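PDB 6KBY: beta-lactamase from Klebsiella pneumoniae, which probably hydrolyses beta-lactams to substituted beta-amino acids and, in this structure, holds adenosine monophosphate in its active-site pocket. Local coordinates for residues V218-L223 with G229-S234; S175-I180 with S193-P198; S270-Q275 with L291-D296. All coordinates share one frame; numbering follows the deposited sequence.

Contact 1 of 3, residues V218-L223 with G229-S234; sequences VNMEIL and GIKTTS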
loop_
_atom_site.group_PDB
_atom_site.type_symbol
_atom_site.label_atom_id
_atom_site.label_comp_id
_atom_site.label_asym_id
_atom_site.label_seq_id
_atom_site.Cartn_x
_atom_site.Cartn_y
_atom_site.Cartn_z
ATOM N N VAL A 218 -14.731 -1.684 6.867
ATOM C CA VAL A 218 -14.741 -2.117 5.476
ATOM C C VAL A 218 -15.368 -3.500 5.342
ATOM O O VAL A 218 -15.151 -4.392 6.172
ATOM C CB VAL A 218 -13.317 -2.068 4.893
ATOM C CG1 VAL A 218 -12.385 -3.016 5.636
ATOM C CG2 VAL A 218 -13.330 -2.377 3.406
ATOM N N ASN A 219 -16.154 -3.680 4.281
ATOM C CA ASN A 219 -16.781 -4.961 3.976
ATOM C C ASN A 219 -15.868 -5.730 3.033
ATOM O O ASN A 219 -15.528 -5.235 1.954
ATOM C CB ASN A 219 -18.145 -4.747 3.323
ATOM C CG ASN A 219 -18.894 -6.045 3.108
ATOM O OD1 ASN A 219 -18.813 -6.963 3.926
ATOM N ND2 ASN A 219 -19.622 -6.135 1.999
ATOM N N MET A 220 -15.471 -6.929 3.439
ATOM C CA MET A 220 -14.511 -7.720 2.685
ATOM C C MET A 220 -15.240 -8.621 1.696
ATOM O O MET A 220 -16.008 -9.503 2.098
ATOM C CB MET A 220 -13.671 -8.557 3.647
ATOM C CG MET A 220 -12.850 -7.730 4.618
ATOM S SD MET A 220 -11.811 -6.497 3.788
ATOM C CE MET A 220 -10.971 -7.514 2.586
ATOM N N GLU A 221 -14.985 -8.413 0.409
ATOM C CA GLU A 221 -15.615 -9.161 -0.670
ATOM C C GLU A 221 -14.547 -9.921 -1.466
ATOM O O GLU A 221 -13.376 -9.965 -1.080
ATOM C CB GLU A 221 -16.480 -8.220 -1.507
ATOM C CG GLU A 221 -17.581 -7.556 -0.687
ATOM C CD GLU A 221 -18.521 -6.723 -1.531
ATOM O OE1 GLU A 221 -18.035 -5.957 -2.389
ATOM O OE2 GLU A 221 -19.751 -6.845 -1.342
ATOM N N ILE A 222 -14.953 -10.520 -2.589
ATOM C CA ILE A 222 -14.080 -11.472 -3.272
ATOM C C ILE A 222 -12.801 -10.795 -3.767
ATOM O O ILE A 222 -12.828 -9.687 -4.321
ATOM C CB ILE A 222 -14.841 -12.196 -4.397
ATOM C CG1 ILE A 222 -14.010 -13.365 -4.926
ATOM C CG2 ILE A 222 -15.219 -11.229 -5.513
ATOM C CD1 ILE A 222 -14.764 -14.253 -5.879
ATOM N N LEU A 223 -11.664 -11.462 -3.540
ATOM C CA LEU A 223 -10.324 -10.932 -3.823
ATOM C C LEU A 223 -10.058 -9.597 -3.133
ATOM O O LEU A 223 -9.129 -8.867 -3.509
ATOM C CB LEU A 223 -10.005 -10.857 -5.323
ATOM C CG LEU A 223 -9.959 -12.182 -6.088
ATOM C CD1 LEU A 223 -9.508 -11.959 -7.526
ATOM C CD2 LEU A 223 -9.073 -13.218 -5.403
ATOM N N GLY A 229 -7.495 -5.328 2.185
ATOM C CA GLY A 229 -7.930 -5.965 3.417
ATOM C C GLY A 229 -7.156 -5.706 4.700
ATOM O O GLY A 229 -7.642 -6.109 5.760
ATOM N N ILE A 230 -5.992 -5.061 4.668
ATOM C CA ILE A 230 -5.126 -5.013 5.848
ATOM C C ILE A 230 -5.651 -4.022 6.883
ATOM O O ILE A 230 -6.010 -2.881 6.553
ATOM C CB ILE A 230 -3.679 -4.680 5.448
ATOM C CG1 ILE A 230 -3.067 -5.811 4.610
ATOM C CG2 ILE A 230 -2.831 -4.374 6.676
ATOM C CD1 ILE A 230 -2.654 -7.043 5.403
ATOM N N LYS A 231 -5.649 -4.450 8.151
ATOM C CA LYS A 231 -5.783 -3.582 9.314
ATOM C C LYS A 231 -4.493 -3.709 10.112
ATOM O O LYS A 231 -4.007 -4.825 10.320
ATOM C CB LYS A 231 -6.965 -4.015 10.193
ATOM C CG LYS A 231 -8.337 -3.931 9.527
ATOM C CD LYS A 231 -8.659 -5.237 8.779
ATOM C CE LYS A 231 -9.802 -5.109 7.816
ATOM N NZ LYS A 231 -9.927 -6.447 7.221
ATOM N N THR A 232 -3.931 -2.582 10.552
ATOM C CA THR A 232 -2.591 -2.612 11.127
ATOM C C THR A 232 -2.366 -1.362 11.974
ATOM O O THR A 232 -3.162 -0.421 11.959
ATOM C CB THR A 232 -1.548 -2.754 10.012
ATOM O OG1 THR A 232 -0.242 -2.876 10.576
ATOM C CG2 THR A 232 -1.587 -1.557 9.089
ATOM N N THR A 233 -1.269 -1.377 12.724
ATOM C CA THR A 233 -0.860 -0.236 13.531
ATOM C C THR A 233 0.202 0.570 12.792
ATOM O O THR A 233 0.899 0.067 11.905
ATOM C CB THR A 233 -0.276 -0.680 14.876
ATOM O OG1 THR A 233 0.949 -1.379 14.633
ATOM C CG2 THR A 233 -1.250 -1.574 15.641
ATOM N N SER A 234 0.342 1.833 13.194
ATOM C CA SER A 234 1.410 2.644 12.623
ATOM C C SER A 234 2.783 2.073 12.956
ATOM O O SER A 234 3.708 2.168 12.143
ATOM C CB SER A 234 1.294 4.085 13.107
ATOM O OG SER A 234 1.478 4.153 14.508
#
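Met-220 and Gly-229 bring the two backbones nearest, their CA atoms 6.9 Å apart, where the irregular 218-223 runs past the start of a segment that goes on into the short strand 231-232. Helix 224-228 joins the two, so this contact brings together the chain on either side of that helix. Met-220 has the largest share of the contact. Bent at chi2 and chi3, its chain brings the terminal methyl onto the backbone of the glycine, with CE 3.5 Å from Gly-229 CA. Further back, Met-220 SD sits 3.9 Å from Lys-231 NZ. These two side chains slide past each other in opposite directions. The lysine, bent at chi2, folds back along its own segment to the glycine two residues earlier, and NZ donates to Gly-229 O at 2.7 Å. The nitrogen lies 21° out of the carbonyl plane and the C=O...N angle is 146°. Val-218 CG1 touches the end of the lysine chain, 4.0 Å from Lys-231 CE. Beyond the two segments, Lys-231 NZ also bonds Leu-195 O, while Tyr-228 OH accepts from the backbone N of Glu-221, the residue here that touches the bound nucleotide. Val-218 and Met-220 both pack on Tyr-228 as well. The contact therefore sits just behind one wall of the AMP pocket. Chemically, the lysine's positive end bonds two carbonyl oxygens, with the thioether sulfur beside the ammonium and a valine methyl at CE, and the two bonds should restrain the position of the ammonium.

Contact 2 of 3, residues S175-I180 with S193-P198; sequences SYEDAI and SYLKVP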
loop_
_atom_site.group_PDB
_atom_site.type_symbol
_atom_site.label_atom_id
_atom_site.label_comp_id
_atom_site.label_asym_id
_atom_site.label_seq_id
_atom_site.Cartn_x
_atom_site.Cartn_y
_atom_site.Cartn_z
ATOM N N SER A 175 -3.736 -20.586 0.586
ATOM C CA SER A 175 -4.661 -19.495 0.321
ATOM C C SER A 175 -3.958 -18.163 0.564
ATOM O O SER A 175 -2.956 -18.086 1.274
ATOM C CB SER A 175 -5.862 -19.579 1.260
ATOM O OG SER A 175 -5.464 -19.326 2.597
ATOM N N TYR A 176 -4.501 -17.096 -0.026
ATOM C CA TYR A 176 -3.914 -15.776 0.187
ATOM C C TYR A 176 -3.942 -15.391 1.661
ATOM O O TYR A 176 -2.977 -14.826 2.186
ATOM C CB TYR A 176 -4.629 -14.721 -0.663
ATOM C CG TYR A 176 -3.965 -13.373 -0.560
ATOM C CD1 TYR A 176 -2.777 -13.128 -1.220
ATOM C CD2 TYR A 176 -4.511 -12.356 0.216
ATOM C CE1 TYR A 176 -2.145 -11.913 -1.123
ATOM C CE2 TYR A 176 -3.879 -11.122 0.323
ATOM C CZ TYR A 176 -2.692 -10.912 -0.354
ATOM O OH TYR A 176 -2.022 -9.712 -0.279
ATOM N N GLU A 177 -5.037 -15.713 2.350
ATOM C CA GLU A 177 -5.156 -15.382 3.763
ATOM C C GLU A 177 -4.077 -16.077 4.580
ATOM O O GLU A 177 -3.457 -15.458 5.453
ATOM C CB GLU A 177 -6.546 -15.779 4.260
ATOM C CG GLU A 177 -7.699 -15.024 3.607
ATOM C CD GLU A 177 -7.854 -15.306 2.112
ATOM O OE1 GLU A 177 -7.805 -16.493 1.716
ATOM O OE2 GLU A 177 -8.003 -14.337 1.328
ATOM N N ASP A 178 -3.840 -17.366 4.313
ATOM C CA ASP A 178 -2.767 -18.081 4.999
ATOM C C ASP A 178 -1.401 -17.531 4.612
ATOM O O ASP A 178 -0.519 -17.390 5.462
ATOM C CB ASP A 178 -2.823 -19.577 4.674
ATOM C CG ASP A 178 -3.828 -20.334 5.517
ATOM O OD1 ASP A 178 -4.427 -19.734 6.433
ATOM O OD2 ASP A 178 -4.003 -21.546 5.261
ATOM N N ALA A 179 -1.202 -17.232 3.326
ATOM C CA ALA A 179 0.082 -16.691 2.895
ATOM C C ALA A 179 0.424 -15.414 3.653
ATOM O O ALA A 179 1.565 -15.221 4.083
ATOM C CB ALA A 179 0.057 -16.424 1.393
ATOM N N ILE A 180 -0.561 -14.539 3.835
ATOM C CA ILE A 180 -0.317 -13.254 4.480
ATOM C C ILE A 180 -0.212 -13.406 5.993
ATOM O O ILE A 180 0.738 -12.923 6.615
ATOM C CB ILE A 180 -1.410 -12.248 4.076
ATOM C CG1 ILE A 180 -1.338 -11.932 2.576
ATOM C CG2 ILE A 180 -1.323 -10.990 4.915
ATOM C CD1 ILE A 180 -0.002 -11.377 2.111
ATOM N N SER A 193 -0.867 -6.915 12.663
ATOM C CA SER A 193 -1.343 -6.655 11.317
ATOM C C SER A 193 -2.180 -7.854 10.903
ATOM O O SER A 193 -1.773 -9.001 11.127
ATOM C CB SER A 193 -0.159 -6.500 10.365
ATOM O OG SER A 193 0.657 -5.409 10.752
ATOM N N TYR A 194 -3.349 -7.596 10.317
ATOM C CA TYR A 194 -4.316 -8.660 10.097
ATOM C C TYR A 194 -5.119 -8.399 8.836
ATOM O O TYR A 194 -5.370 -7.251 8.460
ATOM C CB TYR A 194 -5.330 -8.728 11.242
ATOM C CG TYR A 194 -4.715 -8.743 12.615
ATOM C CD1 TYR A 194 -4.220 -9.917 13.162
ATOM C CD2 TYR A 194 -4.634 -7.580 13.370
ATOM C CE1 TYR A 194 -3.655 -9.929 14.428
ATOM C CE2 TYR A 194 -4.074 -7.584 14.634
ATOM C CZ TYR A 194 -3.589 -8.757 15.153
ATOM O OH TYR A 194 -3.039 -8.745 16.412
ATOM N N LEU A 195 -5.560 -9.489 8.213
ATOM C CA LEU A 195 -6.694 -9.434 7.299
ATOM C C LEU A 195 -8.014 -9.616 8.033
ATOM O O LEU A 195 -9.019 -9.020 7.638
ATOM C CB LEU A 195 -6.559 -10.501 6.210
ATOM C CG LEU A 195 -5.378 -10.299 5.264
ATOM C CD1 LEU A 195 -5.167 -11.526 4.394
ATOM C CD2 LEU A 195 -5.583 -9.062 4.406
ATOM N N LYS A 196 -8.027 -10.431 9.089
ATOM C CA LYS A 196 -9.181 -10.626 9.965
ATOM C C LYS A 196 -8.736 -10.309 11.386
ATOM O O LYS A 196 -7.913 -11.036 11.952
ATOM C CB LYS A 196 -9.656 -12.079 9.909
ATOM C CG LYS A 196 -10.416 -12.501 8.671
ATOM C CD LYS A 196 -10.790 -13.979 8.768
ATOM C CE LYS A 196 -11.597 -14.450 7.568
ATOM N NZ LYS A 196 -11.584 -15.937 7.441
ATOM N N VAL A 197 -9.284 -9.248 11.965
ATOM C CA VAL A 197 -8.873 -8.842 13.314
ATOM C C VAL A 197 -9.388 -9.863 14.324
ATOM O O VAL A 197 -10.592 -10.176 14.325
ATOM C CB VAL A 197 -9.401 -7.440 13.626
ATOM C CG1 VAL A 197 -9.090 -7.055 15.065
ATOM C CG2 VAL A 197 -8.821 -6.415 12.645
ATOM N N PRO A 198 -8.535 -10.401 15.191
ATOM C CA PRO A 198 -8.982 -11.403 16.165
ATOM C C PRO A 198 -9.692 -10.759 17.351
ATOM O O PRO A 198 -9.631 -9.547 17.574
ATOM C CB PRO A 198 -7.671 -12.064 16.606
ATOM C CG PRO A 198 -6.644 -10.988 16.443
ATOM C CD PRO A 198 -7.076 -10.192 15.236
#
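The first turn of helix 176-187 lies against the chain just past strand 193-194, an edge of the small three-stranded antiparallel sheet, and Leu-195 fills the join. One methyl, Leu-195 CD1, reaches three helix residues. It is 3.8 Å from Ile-180 CB and 3.9 Å from Glu-177 CA, and it approaches the tyrosine ring obliquely, 4.3 Å from Tyr-176 CE2. With CG anti to its carbonyl carbon (chi1 -65°), Leu-195 extends straight at the helix and crosses the side chain of Ile-180 at about a right angle. Ile-180 serves two neighbours: its CG2 branch packs on the leucine, while CG1 lies 3.4 Å above one face of the Tyr-176 ring, toward its rim, so tyrosine, isoleucine and leucine form one apolar cluster. The far side of that cluster is helix 72-86, where Ala-77 and Leu-80 touch the tyrosine. Polar groups at the margins tie the pieces together. Glu-177 meets the leucine with its CA and, more loosely, its CG, and its OE2 bonds the Asn-225 side chain amide. The backbone N atoms of Leu-195 and Lys-196 both donate to Glu-181 OE2, one turn along the helix from Glu-177, which pins the chain where it leaves the strand. At the helix start, Asp-178 N donates to Ser-175 OG at 3.1 Å, and the N-H...O angle of 163° makes that a nearly straight bond. What results is a serine N-capped helix packed by its opening turn on the exit of an edge strand, joining the helical part of this class C beta-lactamase to its small sheet.

Contact 3 of 3, residues S270-Q275 with L291-D296; sequences SGEITQ and LLTGND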
loop_
_atom_site.group_PDB
_atom_site.type_symbol
_atom_site.label_atom_id
_atom_site.label_comp_id
_atom_site.label_asym_id
_atom_site.label_seq_id
_atom_site.Cartn_x
_atom_site.Cartn_y
_atom_site.Cartn_z
ATOM N N SER A 270 4.739 6.133 -16.292
ATOM C CA SER A 270 3.423 6.636 -16.659
ATOM C C SER A 270 3.261 7.992 -15.999
ATOM O O SER A 270 3.378 8.099 -14.773
ATOM C CB SER A 270 2.331 5.675 -16.188
ATOM O OG SER A 270 1.080 6.000 -16.767
ATOM N N GLY A 271 3.016 9.024 -16.801
ATOM C CA GLY A 271 2.937 10.360 -16.239
ATOM C C GLY A 271 4.221 10.689 -15.511
ATOM O O GLY A 271 5.323 10.500 -16.035
ATOM N N GLU A 272 4.087 11.154 -14.269
ATOM C CA GLU A 272 5.242 11.522 -13.465
ATOM C C GLU A 272 5.848 10.357 -12.692
ATOM O O GLU A 272 6.905 10.531 -12.085
ATOM C CB GLU A 272 4.874 12.639 -12.484
ATOM C CG GLU A 272 4.353 13.904 -13.157
ATOM C CD GLU A 272 5.402 14.583 -14.017
ATOM O OE1 GLU A 272 6.593 14.495 -13.672
ATOM O OE2 GLU A 272 5.036 15.203 -15.040
ATOM N N ILE A 273 5.228 9.179 -12.699
ATOM C CA ILE A 273 5.651 8.106 -11.811
ATOM C C ILE A 273 6.399 7.011 -12.556
ATOM O O ILE A 273 6.250 6.796 -13.769
ATOM C CB ILE A 273 4.510 7.489 -10.974
ATOM C CG1 ILE A 273 3.585 6.627 -11.835
ATOM C CG2 ILE A 273 3.751 8.566 -10.225
ATOM C CD1 ILE A 273 2.656 5.744 -11.004
ATOM N N THR A 274 7.202 6.295 -11.781
ATOM C CA THR A 274 7.692 4.977 -12.138
ATOM C C THR A 274 6.862 3.964 -11.364
ATOM O O THR A 274 6.767 4.041 -10.128
ATOM C CB THR A 274 9.168 4.875 -11.777
ATOM O OG1 THR A 274 9.902 5.826 -12.563
ATOM C CG2 THR A 274 9.705 3.465 -12.014
ATOM N N GLN A 275 6.205 3.071 -12.100
ATOM C CA GLN A 275 5.388 2.024 -11.505
ATOM C C GLN A 275 6.278 0.822 -11.215
ATOM O O GLN A 275 6.847 0.222 -12.140
ATOM C CB GLN A 275 4.255 1.638 -12.453
ATOM C CG GLN A 275 3.387 0.508 -11.924
ATOM C CD GLN A 275 2.604 0.910 -10.697
ATOM O OE1 GLN A 275 1.760 1.814 -10.748
ATOM N NE2 GLN A 275 2.882 0.252 -9.578
ATOM N N LEU A 291 4.875 15.248 -7.233
ATOM C CA LEU A 291 4.363 14.242 -6.313
ATOM C C LEU A 291 2.841 14.286 -6.250
ATOM O O LEU A 291 2.183 13.241 -6.192
ATOM C CB LEU A 291 4.975 14.470 -4.934
ATOM C CG LEU A 291 4.776 13.354 -3.914
ATOM C CD1 LEU A 291 5.299 12.032 -4.445
ATOM C CD2 LEU A 291 5.457 13.724 -2.604
ATOM N N LEU A 292 2.269 15.490 -6.265
ATOM C CA LEU A 292 0.819 15.618 -6.270
ATOM C C LEU A 292 0.229 15.041 -7.548
ATOM O O LEU A 292 -0.734 14.270 -7.506
ATOM C CB LEU A 292 0.427 17.081 -6.085
ATOM C CG LEU A 292 0.719 17.639 -4.695
ATOM C CD1 LEU A 292 0.538 19.151 -4.686
ATOM C CD2 LEU A 292 -0.164 16.976 -3.641
ATOM N N THR A 293 0.803 15.400 -8.701
ATOM C CA THR A 293 0.337 14.845 -9.968
ATOM C C THR A 293 0.456 13.330 -9.973
ATOM O O THR A 293 -0.475 12.622 -10.381
ATOM C CB THR A 293 1.146 15.443 -11.119
ATOM O OG1 THR A 293 0.969 16.868 -11.137
ATOM C CG2 THR A 293 0.712 14.852 -12.459
ATOM N N GLY A 294 1.591 12.818 -9.508
ATOM C CA GLY A 294 1.819 11.386 -9.457
ATOM C C GLY A 294 0.919 10.642 -8.496
ATOM O O GLY A 294 0.845 9.411 -8.574
ATOM N N ASN A 295 0.247 11.355 -7.595
ATOM C CA ASN A 295 -0.725 10.773 -6.678
ATOM C C ASN A 295 -2.160 11.111 -7.065
ATOM O O ASN A 295 -3.068 11.041 -6.234
ATOM C CB ASN A 295 -0.406 11.159 -5.236
ATOM C CG ASN A 295 0.661 10.271 -4.644
ATOM O OD1 ASN A 295 0.366 9.154 -4.213
ATOM N ND2 ASN A 295 1.909 10.732 -4.661
ATOM N N ASP A 296 -2.378 11.478 -8.318
ATOM C CA ASP A 296 -3.700 11.728 -8.874
ATOM C C ASP A 296 -3.899 10.874 -10.120
ATOM O O ASP A 296 -4.194 11.369 -11.208
ATOM C CB ASP A 296 -3.862 13.217 -9.154
ATOM C CG ASP A 296 -5.273 13.588 -9.577
ATOM O OD1 ASP A 296 -6.211 12.822 -9.288
ATOM O OD2 ASP A 296 -5.436 14.659 -10.205
#
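Glu-272 lies along the last turn of helix 288-294 and meets it through its aliphatic part. Its CB stands 4.4 Å from Gly-294 N. The next atom, CG, makes the closer contact, 3.8 Å from Thr-293 CG2, with Thr-293 CB behind that methyl; the two side chains run obliquely to one another. At chi2 (-65°) the glutamate bends, and its carboxylate turns away from Thr-293, on the exposed side. The threonine's hydroxyl is engaged within its own helix, on Pro-289 O. Glu-272 owes its position to a type II' beta turn from Ser-270 to Ile-273, in which Gly-271, with positive phi, and Glu-272 are the two central residues of a hairpin linking strands 266-270 and 273-275. Ser-270 N donates to Ile-273 O and Ile-273 N to Ser-270 O, both at 3.0 Å. On the buried side, Ile-273 CG2 presses against bare backbone, 3.4 Å from Gly-294 O and 3.5 Å from Gly-294 CA, an approach the glycine's lack of a side chain permits. Just beyond, Asn-295 folds back on the helix: its ND2 donates to Leu-291 O at 3.0 Å, Leu-291 O lying close to the amide plane of Asn-295, and ND2 also bonds Asn-320 OD1 on strand 317-325.

Contacts 1 and 2 sit side by side, their centres 9 Å apart, and share the small sheet: Lys-231 N bonds Tyr-194 O at 2.8 Å, while the Thr-232 and Ser-193 hydroxyls are also hydrogen-bonded. Ile-230 further packs on Leu-195. Contact 2 is buried and almost wholly apolar; contact 1, partly buried beside the nucleotide pocket, mixes methyls with sulfur and a lysine. Contact 3 lies on the opposite side of the chain's centre, its centre about 25 Å from that of contact 1 and 30 Å from that of contact 2. It packs a hairpin of the large antiparallel sheet on the end of helix 288-294, and ranges from a buried isoleucine to an exposed glutamate and threonine.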